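Local coordinates for putative metalloprotease II (Bacteroides fragilis, PDB 4ON1), which probably cleaves peptide bonds within proteins as a secreted zinc-dependent metalloendopeptidase related to fragilysin, at residues Gly33-Ile38 with Ile84-Ser89; Asn70-Leu75 with Leu88-Ala93; Gly100-Asp105 with Ile160-Gly165; Pro168-Pro173 with Tyr356-Thr361; Ser261-Phe266 with Ala319-Thr324. All blocks are in the same frame, centred on the assembly; numbering follows the deposited sequence.

Contact 1 closes the first long loop, bringing the end of helix 28-35 onto strand 84-88. Contact 2 opens inside that loop at 70-75 and closes at 88-93. The two therefore overlap, and they share Leu-88 and Ser-89. Contact 3 follows in series and sets helix 160-165 beside strand 102-109. All three lie in the N-terminal fragilysin region. Contact 4 closes the largest loop, from 168-173 to 356-361, and joins the segment after helix 160-165 to the metallopeptidase part. Contact 5 forms within that loop and packs helix 259-271 on strand 319-323. Contacts 3 and 4 touch through Ile-164, which packs on Tyr-356 and Pro-358.

Contact 1: Gly33-Ile38 with Ile84-Ser89; sequences GVLSKI and INAILS
Leu-35 and Leu-88 meet at their roots, CB to CB at 4.1 Å. Beyond that each also finds a partner of its own. Leu-35 has CG anti to its own carbonyl carbon (chi1 -64°), and both of its methyls come to Ala-86. CD1 and CD2 each lie 3.9 Å from Ala-86 CB, so the small methyl of the strand sits against the fork of the leucine. CD1 also lies 3.6 Å from Ile-87 O, a van der Waals contact with the strand backbone. Leu-88 places CG anti to its backbone N (chi1 174°). Its CD2 lies against the backbone at Ser-36, 3.8 Å from Ser-36 N and 3.9 Å from Ser-36 CB. No hydrogen bond crosses this contact. The polar groups are served on the helix side: Ser-36 OG bonds to Ala-32 O, and Lys-37 curls back so that NZ gives a 2.7 Å bond to Gly-33 O. Leu-35 to Ile-38 form a type I turn. Helix 28-35 thus packs on one face of strand 84-88, which lies between strands 71-78 and 92-99. Ile-87 points away from this helix and touches helix 217-230. Leu-35 also reaches Ile-58 of strand 52-68.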
# COMPACT_ATOMS: atom_id res chain seq x y z
N GLY A 33 -14.64 -7.06 14.52
CA GLY A 33 -15.50 -8.16 14.93
C GLY A 33 -15.88 -9.03 13.74
O GLY A 33 -15.99 -10.25 13.86
N VAL A 34 -16.08 -8.39 12.59
CA VAL A 34 -16.36 -9.11 11.35
C VAL A 34 -15.10 -9.74 10.77
O VAL A 34 -15.06 -10.96 10.52
CB VAL A 34 -17.01 -8.18 10.30
CG1 VAL A 34 -17.15 -8.88 8.96
CG2 VAL A 34 -18.36 -7.66 10.79
N LEU A 35 -14.06 -8.93 10.56
CA LEU A 35 -12.85 -9.40 9.87
C LEU A 35 -12.10 -10.51 10.60
O LEU A 35 -11.54 -11.39 9.96
CB LEU A 35 -11.90 -8.22 9.61
CG LEU A 35 -12.43 -7.13 8.68
CD1 LEU A 35 -11.39 -6.03 8.43
CD2 LEU A 35 -12.89 -7.72 7.36
N SER A 36 -12.09 -10.47 11.92
CA SER A 36 -11.35 -11.46 12.70
C SER A 36 -11.95 -12.87 12.60
O SER A 36 -11.30 -13.84 12.99
CB SER A 36 -11.27 -11.05 14.17
OG SER A 36 -12.56 -11.02 14.74
N LYS A 37 -13.18 -12.99 12.09
CA LYS A 37 -13.82 -14.30 11.97
C LYS A 37 -13.63 -14.92 10.58
O LYS A 37 -14.11 -16.02 10.32
CB LYS A 37 -15.32 -14.20 12.28
CG LYS A 37 -15.65 -13.80 13.71
CD LYS A 37 -17.15 -13.59 13.89
CE LYS A 37 -17.48 -13.16 15.31
NZ LYS A 37 -16.58 -12.04 15.75
N ILE A 38 -12.94 -14.20 9.71
CA ILE A 38 -12.76 -14.64 8.32
C ILE A 38 -11.37 -15.24 8.11
O ILE A 38 -10.37 -14.53 8.23
CB ILE A 38 -12.98 -13.47 7.35
CG1 ILE A 38 -14.42 -12.95 7.49
CG2 ILE A 38 -12.71 -13.90 5.92
CD1 ILE A 38 -14.66 -11.62 6.79
N ILE A 84 -13.62 -5.31 -3.58
CA ILE A 84 -13.48 -4.79 -2.23
C ILE A 84 -12.20 -5.33 -1.58
O ILE A 84 -11.80 -6.46 -1.83
CB ILE A 84 -14.73 -5.14 -1.37
CG1 ILE A 84 -14.54 -4.76 0.10
CG2 ILE A 84 -15.06 -6.61 -1.49
CD1 ILE A 84 -15.80 -4.92 0.93
N ASN A 85 -11.55 -4.51 -0.75
CA ASN A 85 -10.41 -4.93 0.05
C ASN A 85 -10.63 -4.50 1.49
O ASN A 85 -11.35 -3.54 1.75
CB ASN A 85 -9.10 -4.32 -0.46
CG ASN A 85 -8.64 -4.92 -1.78
OD1 ASN A 85 -8.64 -4.25 -2.81
ND2 ASN A 85 -8.26 -6.19 -1.75
N ALA A 86 -9.99 -5.21 2.42
CA ALA A 86 -10.04 -4.84 3.82
C ALA A 86 -8.72 -5.18 4.48
O ALA A 86 -7.96 -6.01 3.99
CB ALA A 86 -11.20 -5.53 4.55
N ILE A 87 -8.46 -4.50 5.59
CA ILE A 87 -7.25 -4.71 6.38
C ILE A 87 -7.61 -4.85 7.85
O ILE A 87 -8.39 -4.05 8.35
CB ILE A 87 -6.27 -3.53 6.19
CG1 ILE A 87 -5.94 -3.36 4.70
CG2 ILE A 87 -5.00 -3.75 7.00
CD1 ILE A 87 -5.14 -2.11 4.39
N LEU A 88 -7.07 -5.86 8.52
CA LEU A 88 -7.26 -5.98 9.96
C LEU A 88 -5.94 -5.92 10.70
O LEU A 88 -5.10 -6.81 10.57
CB LEU A 88 -7.98 -7.28 10.33
CG LEU A 88 -8.07 -7.49 11.86
CD1 LEU A 88 -8.82 -6.35 12.55
CD2 LEU A 88 -8.73 -8.82 12.19
N SER A 89 -5.77 -4.86 11.47
CA SER A 89 -4.64 -4.74 12.38
C SER A 89 -5.17 -4.75 13.80
O SER A 89 -6.36 -4.54 14.01
CB SER A 89 -3.86 -3.45 12.11
OG SER A 89 -3.05 -3.09 13.22

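Contact 2: Asn70-Leu75 with Leu88-Ala93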
# COMPACT_ATOMS: atom_id res chain seq x y z
N ASN A 70 5.71 -5.78 15.55
CA ASN A 70 5.82 -7.19 15.92
C ASN A 70 4.48 -7.89 16.05
O ASN A 70 4.35 -8.82 16.85
CB ASN A 70 6.60 -7.33 17.23
CG ASN A 70 7.94 -6.64 17.18
OD1 ASN A 70 8.85 -7.06 16.46
ND2 ASN A 70 8.07 -5.56 17.94
N ARG A 71 3.48 -7.46 15.28
CA ARG A 71 2.18 -8.11 15.29
C ARG A 71 1.70 -8.34 13.86
O ARG A 71 2.01 -7.54 12.98
CB ARG A 71 1.14 -7.27 16.04
CG ARG A 71 1.42 -7.05 17.53
CD ARG A 71 1.27 -8.32 18.34
NE ARG A 71 1.45 -8.05 19.77
CZ ARG A 71 2.60 -8.19 20.42
NH1 ARG A 71 3.70 -8.56 19.77
NH2 ARG A 71 2.66 -7.92 21.72
N PRO A 72 0.96 -9.43 13.64
CA PRO A 72 0.47 -9.71 12.28
C PRO A 72 -0.63 -8.73 11.85
O PRO A 72 -1.43 -8.27 12.68
CB PRO A 72 -0.08 -11.14 12.39
CG PRO A 72 -0.43 -11.31 13.84
CD PRO A 72 0.53 -10.44 14.62
N VAL A 73 -0.64 -8.40 10.56
CA VAL A 73 -1.74 -7.65 9.95
C VAL A 73 -2.30 -8.51 8.82
O VAL A 73 -1.55 -9.16 8.10
CB VAL A 73 -1.28 -6.28 9.40
CG1 VAL A 73 -2.43 -5.57 8.69
CG2 VAL A 73 -0.70 -5.41 10.51
N TYR A 74 -3.62 -8.54 8.68
CA TYR A 74 -4.25 -9.43 7.72
C TYR A 74 -4.93 -8.66 6.59
O TYR A 74 -5.47 -7.57 6.80
CB TYR A 74 -5.25 -10.35 8.44
CG TYR A 74 -4.62 -11.19 9.54
CD1 TYR A 74 -3.80 -12.27 9.23
CD2 TYR A 74 -4.83 -10.88 10.88
CE1 TYR A 74 -3.22 -13.04 10.23
CE2 TYR A 74 -4.24 -11.64 11.89
CZ TYR A 74 -3.44 -12.71 11.56
OH TYR A 74 -2.87 -13.47 12.56
N LEU A 75 -4.86 -9.21 5.39
CA LEU A 75 -5.48 -8.61 4.23
C LEU A 75 -6.67 -9.44 3.79
O LEU A 75 -6.69 -10.66 3.97
CB LEU A 75 -4.47 -8.48 3.08
CG LEU A 75 -3.21 -7.65 3.33
CD1 LEU A 75 -2.36 -7.55 2.06
CD2 LEU A 75 -3.59 -6.26 3.81
N LEU A 88 -7.07 -5.86 8.52
CA LEU A 88 -7.26 -5.98 9.96
C LEU A 88 -5.94 -5.92 10.70
O LEU A 88 -5.10 -6.81 10.57
CB LEU A 88 -7.98 -7.28 10.33
CG LEU A 88 -8.07 -7.49 11.86
CD1 LEU A 88 -8.82 -6.35 12.55
CD2 LEU A 88 -8.73 -8.82 12.19
N SER A 89 -5.77 -4.86 11.47
CA SER A 89 -4.64 -4.74 12.38
C SER A 89 -5.17 -4.75 13.80
O SER A 89 -6.36 -4.54 14.01
CB SER A 89 -3.86 -3.45 12.11
OG SER A 89 -3.05 -3.09 13.22
N GLN A 90 -4.30 -4.98 14.77
CA GLN A 90 -4.74 -4.92 16.16
C GLN A 90 -5.05 -3.49 16.59
O GLN A 90 -5.73 -3.28 17.59
CB GLN A 90 -3.68 -5.55 17.08
CG GLN A 90 -3.59 -7.06 16.90
CD GLN A 90 -2.55 -7.70 17.79
OE1 GLN A 90 -2.05 -7.09 18.73
NE2 GLN A 90 -2.23 -8.96 17.50
N SER A 91 -4.57 -2.51 15.82
CA SER A 91 -4.73 -1.09 16.16
C SER A 91 -5.73 -0.34 15.29
O SER A 91 -6.16 0.77 15.61
CB SER A 91 -3.38 -0.38 16.07
OG SER A 91 -2.42 -1.02 16.89
N TYR A 92 -6.07 -0.92 14.14
CA TYR A 92 -6.97 -0.25 13.22
C TYR A 92 -7.52 -1.27 12.23
O TYR A 92 -7.01 -2.39 12.13
CB TYR A 92 -6.23 0.87 12.47
CG TYR A 92 -5.10 0.33 11.63
CD1 TYR A 92 -5.33 -0.12 10.34
CD2 TYR A 92 -3.82 0.24 12.15
CE1 TYR A 92 -4.31 -0.64 9.58
CE2 TYR A 92 -2.78 -0.27 11.40
CZ TYR A 92 -3.04 -0.71 10.11
OH TYR A 92 -2.04 -1.23 9.34
N ALA A 93 -8.53 -0.88 11.48
CA ALA A 93 -9.04 -1.71 10.40
C ALA A 93 -9.55 -0.81 9.30
O ALA A 93 -9.89 0.35 9.56
CB ALA A 93 -10.14 -2.65 10.88
O HOH W 1 -0.98 -8.23 21.05
O HOH W 2 -1.67 -6.01 14.36
O HOH W 3 -4.36 -8.15 12.99
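Tyr-74 and Leu-88 form an antiparallel hydrogen-bonded pair near the open end of the beta hairpin of strands 71-78 and 84-88. Tyr-74 N donates to Leu-88 O at 3.0 Å, and Leu-88 N returns a bond to Tyr-74 O at 2.9 Å. Past this pair waters bridge the segments. One water donates to Pro-72 O and Leu-88 O. A second donates to Pro-72 O and accepts from Gln-90 N. Val-73 CG1 lies 3.5 Å from Leu-88 O, while its CG2 rests on Ser-89 CB. At the surface Arg-71 and Gln-90 cross obliquely, their guanidinium and amide planes 54° apart. Gln-90 OE1 sits at the guanidinium edge, 3.6 Å from Arg-71 CD, and a third water links it to Arg-71 NE. The Arg-71 side chain bends at chi2 (-69°), which turns CD toward Gln-90; its NH1 bonds to Asn-70 O. Ser-89 CB stands 3.4 Å above the plane of the Tyr-92 ring, over its centre. Ser-89 OG and Tyr-92 OH both bond to Glu-68. Ser-89 OG also accepts from Ser-91 N, an ST turn in the connection that Ser-89 N to Tyr-92 O closes. Strands 71-78, 84-88, 92-99 and 102-109, each antiparallel to the next, form a beta meander.

Contact 3: Gly100-Asp105 with Ile160-Gly165; sequences GGDLID and ITKAIG
The flat carboxylate of Asp-102 meets Thr-161 and Lys-162 with different oxygens. OD1 lies 3.5 Å from Thr-161 CG2, and the two side chains cross at about a right angle. OD2 rests on the aliphatic part of Lys-162, 3.2 Å from CD. Lys-162 NZ stays 4.5 Å from OD2, too far for a salt bridge. Asp-159 OD1 is also close to Asp-102 OD2, and these like charges may raise the proton affinity of one of the acids. The second carboxylate, Asp-105, has OD2 3.7 Å from Ile-160 CD1 and is held by a salt bridge to Arg-96. Two hydrogen bonds join strand and helix. Thr-161 OG1 stands beside its own backbone N (chi1 -61°) and accepts from Leu-103 N at 2.8 Å, nearly straight. Between backbones, Ile-160 N donates to Leu-103 O at 2.8 Å, nearly along the C=O axis but bent at the hydrogen (134°). Leu-103 and Ile-160 lie side by side and point the same way, CD2 to CG2 at 4.1 Å. The helix segment lies across the 102-105 segment, directions 110° apart, axes 6.7 Å apart. The helix follows strand 153-159 directly, and its first residue still bonds to the neighbouring strand 102-109.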
# COMPACT_ATOMS: atom_id res chain seq x y z
N GLY A 100 -20.51 4.49 -6.17
CA GLY A 100 -20.86 5.45 -7.20
C GLY A 100 -19.72 5.76 -8.16
O GLY A 100 -19.57 6.89 -8.62
N GLY A 101 -18.90 4.75 -8.45
CA GLY A 101 -17.76 4.92 -9.33
C GLY A 101 -16.50 5.41 -8.64
O GLY A 101 -15.42 5.39 -9.23
N ASP A 102 -16.62 5.86 -7.39
CA ASP A 102 -15.47 6.34 -6.65
C ASP A 102 -14.88 5.26 -5.74
O ASP A 102 -15.61 4.43 -5.19
CB ASP A 102 -15.82 7.57 -5.81
CG ASP A 102 -15.98 8.82 -6.65
OD1 ASP A 102 -15.74 8.76 -7.87
OD2 ASP A 102 -16.34 9.88 -6.08
N LEU A 103 -13.56 5.27 -5.61
CA LEU A 103 -12.89 4.41 -4.65
C LEU A 103 -12.94 5.04 -3.25
O LEU A 103 -12.46 6.16 -3.04
CB LEU A 103 -11.44 4.16 -5.08
CG LEU A 103 -10.67 3.15 -4.24
CD1 LEU A 103 -11.25 1.77 -4.48
CD2 LEU A 103 -9.19 3.18 -4.60
N ILE A 104 -13.55 4.33 -2.31
CA ILE A 104 -13.79 4.87 -0.97
C ILE A 104 -13.04 4.09 0.11
O ILE A 104 -13.07 2.86 0.12
CB ILE A 104 -15.29 4.85 -0.63
CG1 ILE A 104 -16.09 5.54 -1.73
CG2 ILE A 104 -15.54 5.50 0.73
CD1 ILE A 104 -15.76 7.01 -1.90
N ASP A 105 -12.34 4.80 0.99
CA ASP A 105 -11.67 4.20 2.15
C ASP A 105 -12.47 4.44 3.43
O ASP A 105 -12.80 5.59 3.75
CB ASP A 105 -10.26 4.77 2.32
CG ASP A 105 -9.16 3.74 2.06
OD1 ASP A 105 -9.45 2.53 2.06
OD2 ASP A 105 -8.00 4.16 1.86
N ILE A 160 -11.06 8.42 -2.19
CA ILE A 160 -9.73 8.39 -2.80
C ILE A 160 -9.74 8.98 -4.20
O ILE A 160 -8.86 9.75 -4.58
CB ILE A 160 -9.19 6.94 -2.88
CG1 ILE A 160 -9.21 6.26 -1.51
CG2 ILE A 160 -7.79 6.90 -3.51
CD1 ILE A 160 -8.36 6.96 -0.46
N THR A 161 -10.76 8.61 -4.97
CA THR A 161 -10.89 9.10 -6.33
C THR A 161 -10.93 10.63 -6.38
O THR A 161 -10.26 11.25 -7.20
CB THR A 161 -12.15 8.52 -6.99
OG1 THR A 161 -12.02 7.09 -7.04
CG2 THR A 161 -12.32 9.07 -8.40
N LYS A 162 -11.70 11.23 -5.48
CA LYS A 162 -11.75 12.68 -5.37
C LYS A 162 -10.40 13.26 -4.98
O LYS A 162 -9.93 14.22 -5.60
CB LYS A 162 -12.80 13.11 -4.34
CG LYS A 162 -14.05 13.75 -4.93
CD LYS A 162 -15.08 12.72 -5.33
CE LYS A 162 -16.46 13.36 -5.41
NZ LYS A 162 -16.93 13.85 -4.08
N ALA A 163 -9.77 12.67 -3.97
CA ALA A 163 -8.47 13.13 -3.49
C ALA A 163 -7.41 13.10 -4.59
O ALA A 163 -6.60 14.02 -4.70
CB ALA A 163 -8.02 12.28 -2.32
N ILE A 164 -7.43 12.05 -5.39
CA ILE A 164 -6.52 11.93 -6.52
C ILE A 164 -6.82 13.02 -7.55
O ILE A 164 -5.90 13.64 -8.10
CB ILE A 164 -6.60 10.55 -7.18
CG1 ILE A 164 -6.09 9.46 -6.24
CG2 ILE A 164 -5.80 10.52 -8.47
CD1 ILE A 164 -6.18 8.06 -6.84
N GLY A 165 -8.10 13.25 -7.82
CA GLY A 165 -8.51 14.22 -8.82
C GLY A 165 -8.09 15.66 -8.54
O GLY A 165 -8.02 16.48 -9.45

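Contact 4: Pro168-Pro173 with Tyr356-Thr361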
# COMPACT_ATOMS: atom_id res chain seq x y z
N PRO A 168 -1.99 17.85 -8.24
CA PRO A 168 -1.29 18.51 -9.35
C PRO A 168 -0.41 17.53 -10.14
O PRO A 168 -0.44 16.32 -9.87
CB PRO A 168 -0.43 19.56 -8.64
CG PRO A 168 -0.97 19.65 -7.23
CD PRO A 168 -1.46 18.27 -6.94
N PHE A 169 0.34 18.06 -11.11
CA PHE A 169 1.33 17.31 -11.89
C PHE A 169 0.74 16.16 -12.73
O PHE A 169 1.49 15.34 -13.27
CB PHE A 169 2.42 16.76 -10.97
CG PHE A 169 3.06 17.80 -10.09
CD1 PHE A 169 3.99 18.70 -10.61
CD2 PHE A 169 2.74 17.88 -8.74
CE1 PHE A 169 4.58 19.66 -9.81
CE2 PHE A 169 3.33 18.84 -7.93
CZ PHE A 169 4.25 19.73 -8.46
N LYS A 170 -0.58 16.13 -12.85
CA LYS A 170 -1.24 15.11 -13.67
C LYS A 170 -0.86 15.26 -15.14
O LYS A 170 -1.01 16.33 -15.73
CB LYS A 170 -2.75 15.18 -13.50
CG LYS A 170 -3.53 14.32 -14.47
CD LYS A 170 -5.01 14.68 -14.49
CE LYS A 170 -5.76 13.86 -15.52
NZ LYS A 170 -7.22 14.20 -15.56
N GLY A 171 -0.35 14.18 -15.73
CA GLY A 171 0.04 14.20 -17.13
C GLY A 171 1.54 14.39 -17.27
O GLY A 171 2.09 14.22 -18.36
N LEU A 172 2.19 14.76 -16.17
CA LEU A 172 3.63 14.99 -16.18
C LEU A 172 4.37 13.66 -16.07
O LEU A 172 3.92 12.74 -15.38
CB LEU A 172 4.03 15.93 -15.04
CG LEU A 172 3.39 17.32 -15.15
CD1 LEU A 172 3.96 18.28 -14.11
CD2 LEU A 172 3.54 17.88 -16.56
N PRO A 173 5.52 13.54 -16.76
CA PRO A 173 6.19 12.24 -16.77
C PRO A 173 6.81 11.88 -15.42
O PRO A 173 7.47 12.70 -14.79
CB PRO A 173 7.27 12.41 -17.84
CG PRO A 173 7.55 13.88 -17.88
CD PRO A 173 6.30 14.59 -17.44
N TYR A 356 1.40 10.56 -14.48
CA TYR A 356 0.50 10.55 -13.33
C TYR A 356 -0.95 10.74 -13.76
O TYR A 356 -1.31 11.78 -14.30
CB TYR A 356 0.92 11.63 -12.33
CG TYR A 356 0.07 11.73 -11.08
CD1 TYR A 356 -0.41 10.58 -10.45
CD2 TYR A 356 -0.23 12.96 -10.51
CE1 TYR A 356 -1.17 10.66 -9.29
CE2 TYR A 356 -0.99 13.06 -9.36
CZ TYR A 356 -1.46 11.90 -8.75
OH TYR A 356 -2.22 11.99 -7.60
N SER A 357 -1.78 9.72 -13.55
CA SER A 357 -3.17 9.76 -13.97
C SER A 357 -4.04 9.06 -12.94
O SER A 357 -3.58 8.15 -12.25
CB SER A 357 -3.34 9.11 -15.36
OG SER A 357 -4.62 8.52 -15.50
N PRO A 358 -5.31 9.49 -12.80
CA PRO A 358 -6.26 8.90 -11.85
C PRO A 358 -6.89 7.60 -12.34
O PRO A 358 -7.66 6.98 -11.60
CB PRO A 358 -7.34 9.98 -11.70
CG PRO A 358 -6.79 11.21 -12.39
CD PRO A 358 -5.88 10.68 -13.45
N GLN A 359 -6.55 7.20 -13.55
CA GLN A 359 -7.10 5.99 -14.14
C GLN A 359 -6.26 4.77 -13.79
O GLN A 359 -6.66 3.63 -14.03
CB GLN A 359 -7.20 6.15 -15.66
CG GLN A 359 -7.99 7.37 -16.10
CD GLN A 359 -9.44 7.33 -15.66
OE1 GLN A 359 -10.03 6.26 -15.52
NE2 GLN A 359 -10.03 8.51 -15.45
N VAL A 360 -5.08 5.01 -13.22
CA VAL A 360 -4.15 3.94 -12.91
C VAL A 360 -4.76 2.94 -11.93
O VAL A 360 -5.40 3.33 -10.96
CB VAL A 360 -2.84 4.52 -12.33
CG1 VAL A 360 -1.96 3.42 -11.73
CG2 VAL A 360 -2.08 5.28 -13.40
N THR A 361 -4.57 1.65 -12.22
CA THR A 361 -5.00 0.57 -11.33
C THR A 361 -3.76 -0.14 -10.82
O THR A 361 -2.71 -0.07 -11.46
CB THR A 361 -5.92 -0.44 -12.05
OG1 THR A 361 -5.15 -1.19 -13.00
CG2 THR A 361 -7.07 0.27 -12.75
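Tyr-356 O is approached by two neighbouring residues of the 168-173 loop. Gly-171 N donates to it at 3.0 Å, in the carbonyl plane and on a lone pair. Lys-170 adds a CA-H...O contact at 3.4 Å, and its CG also lies 3.4 Å from this oxygen. The return bond, Tyr-356 N to Leu-172 O, is weak at 3.5 Å. A type II turn from Phe-169 to Leu-172, with Gly-171 in its third position, presents these groups. With CG anti to the backbone N (chi1 -180°), the ring of Tyr-356 has Pro-168 O at its edge, in plane, 3.3 Å from CE2. The hydroxyl bonds to Asn-167, so the loop holds both the rim and the end of the side chain. The Lys-170 side chain is extended and crosses the Pro-358 ring at about a right angle, CE to CD at 3.8 Å. Ser-357 OG accepts from Gln-359 N in an ST turn. The 356-361 segment probably follows the Met-turn of a metzincin, and the Tyr-356 side chain is about 10 Å from the zinc ion. The contact links the loop after helix 160-165, which covers Tyr-356 and Pro-358, to the loop between helices 331-340 and 367-378.

Contact 5: Ser261-Phe266 with Ala319-Thr324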
# COMPACT_ATOMS: atom_id res chain seq x y z
N SER A 261 19.70 12.06 -3.71
CA SER A 261 20.38 12.28 -2.44
C SER A 261 19.66 11.57 -1.29
O SER A 261 20.29 10.97 -0.42
CB SER A 261 20.48 13.77 -2.14
OG SER A 261 20.84 14.48 -3.30
N ALA A 262 18.33 11.66 -1.30
CA ALA A 262 17.52 11.04 -0.25
C ALA A 262 17.68 9.52 -0.23
O ALA A 262 17.77 8.90 0.83
CB ALA A 262 16.06 11.42 -0.41
N LEU A 263 17.70 8.91 -1.41
CA LEU A 263 17.88 7.46 -1.48
C LEU A 263 19.26 7.04 -0.97
O LEU A 263 19.39 6.12 -0.16
CB LEU A 263 17.71 6.97 -2.92
CG LEU A 263 17.90 5.46 -3.09
CD1 LEU A 263 16.90 4.70 -2.23
CD2 LEU A 263 17.77 5.06 -4.55
N GLU A 264 20.29 7.74 -1.45
CA GLU A 264 21.67 7.47 -1.03
C GLU A 264 21.82 7.65 0.48
O GLU A 264 22.47 6.85 1.15
CB GLU A 264 22.64 8.39 -1.78
CG GLU A 264 22.80 8.04 -3.25
CD GLU A 264 23.78 8.95 -3.98
OE1 GLU A 264 24.50 9.71 -3.31
OE2 GLU A 264 23.81 8.91 -5.23
N SER A 265 21.21 8.70 1.00
CA SER A 265 21.25 8.96 2.44
C SER A 265 20.55 7.83 3.18
O SER A 265 21.00 7.40 4.25
CB SER A 265 20.61 10.31 2.76
OG SER A 265 20.52 10.52 4.16
N PHE A 266 19.45 7.34 2.61
CA PHE A 266 18.73 6.21 3.18
C PHE A 266 19.61 4.97 3.24
O PHE A 266 19.68 4.29 4.27
CB PHE A 266 17.47 5.91 2.35
CG PHE A 266 16.67 4.73 2.85
CD1 PHE A 266 16.18 3.78 1.96
CD2 PHE A 266 16.39 4.58 4.20
CE1 PHE A 266 15.42 2.70 2.40
CE2 PHE A 266 15.63 3.49 4.66
CZ PHE A 266 15.15 2.56 3.75
N ALA A 319 16.93 -0.75 -3.02
CA ALA A 319 16.21 0.15 -2.15
C ALA A 319 15.37 1.12 -2.94
O ALA A 319 15.58 1.33 -4.14
CB ALA A 319 17.17 0.91 -1.22
N ALA A 320 14.42 1.73 -2.25
CA ALA A 320 13.60 2.76 -2.84
C ALA A 320 13.13 3.70 -1.74
O ALA A 320 13.29 3.43 -0.56
CB ALA A 320 12.41 2.17 -3.57
N ILE A 321 12.56 4.82 -2.15
CA ILE A 321 11.84 5.68 -1.24
C ILE A 321 10.43 5.85 -1.81
O ILE A 321 10.25 5.82 -3.03
CB ILE A 321 12.55 7.03 -1.07
CG1 ILE A 321 12.54 7.81 -2.38
CG2 ILE A 321 14.01 6.82 -0.66
CD1 ILE A 321 13.37 9.08 -2.33
N SER A 322 9.45 6.01 -0.94
CA SER A 322 8.07 6.10 -1.40
C SER A 322 7.20 6.90 -0.46
O SER A 322 7.31 6.77 0.76
CB SER A 322 7.47 4.70 -1.57
OG SER A 322 6.14 4.79 -2.04
N THR A 323 6.31 7.71 -1.03
CA THR A 323 5.26 8.33 -0.25
C THR A 323 4.25 7.27 0.18
O THR A 323 4.17 6.20 -0.44
CB THR A 323 4.54 9.43 -1.05
OG1 THR A 323 3.67 10.19 -0.18
CG2 THR A 323 3.74 8.82 -2.19
N THR A 324 3.51 7.52 1.25
CA THR A 324 2.42 6.62 1.63
C THR A 324 1.08 7.33 1.55
O THR A 324 0.05 6.75 1.90
CB THR A 324 2.59 6.07 3.05
OG1 THR A 324 2.74 7.16 3.97
CG2 THR A 324 3.80 5.17 3.12
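Leu-263 lays its CD1 methyl over strand 319-323 and overlaps three consecutive residues. It lies 3.9 Å from Ala-319 CB and equally far from Ala-320 N and Ile-321 CG2. The fold is consistent with a metzincin-type protease domain, in which strand 319-323 runs parallel to strand 284-288 and antiparallel to the short strand 299-301. Helix 259-271 packs across one face of this sheet. The axes of the two short segments pass 8.3 Å apart, with an angle of 122° between their directions. The contact is apolar, and no hydrogen bond crosses it. Ile-321 has CG1 between its backbone N and its carbonyl carbon (chi1 65°), the crowded position. Its CD1 meets Ala-262 CB at 4.0 Å, while CG2 faces Leu-263. Trp-292 touches both Ala-262 and Ile-321, and Tyr-300 touches both Leu-263 and Ile-321. Ala-320 turns its methyl away from helix 259-271. On that side it faces the zinc-binding helix 331-340; its side chain is about 8 Å from that of His-338 and about 10 Å from the zinc ion. Ser-322 touches Thr-331 and Leu-332 of the same zinc-binding helix. The strand therefore lies between helix 259-271 and helix 331-340. At the far end of the contact, Phe-266 leans toward the start of the strand. Its CD1 comes within 4.4 Å of Ala-319 CB, and its CE1 lies 3.7 Å from Ala-320 O.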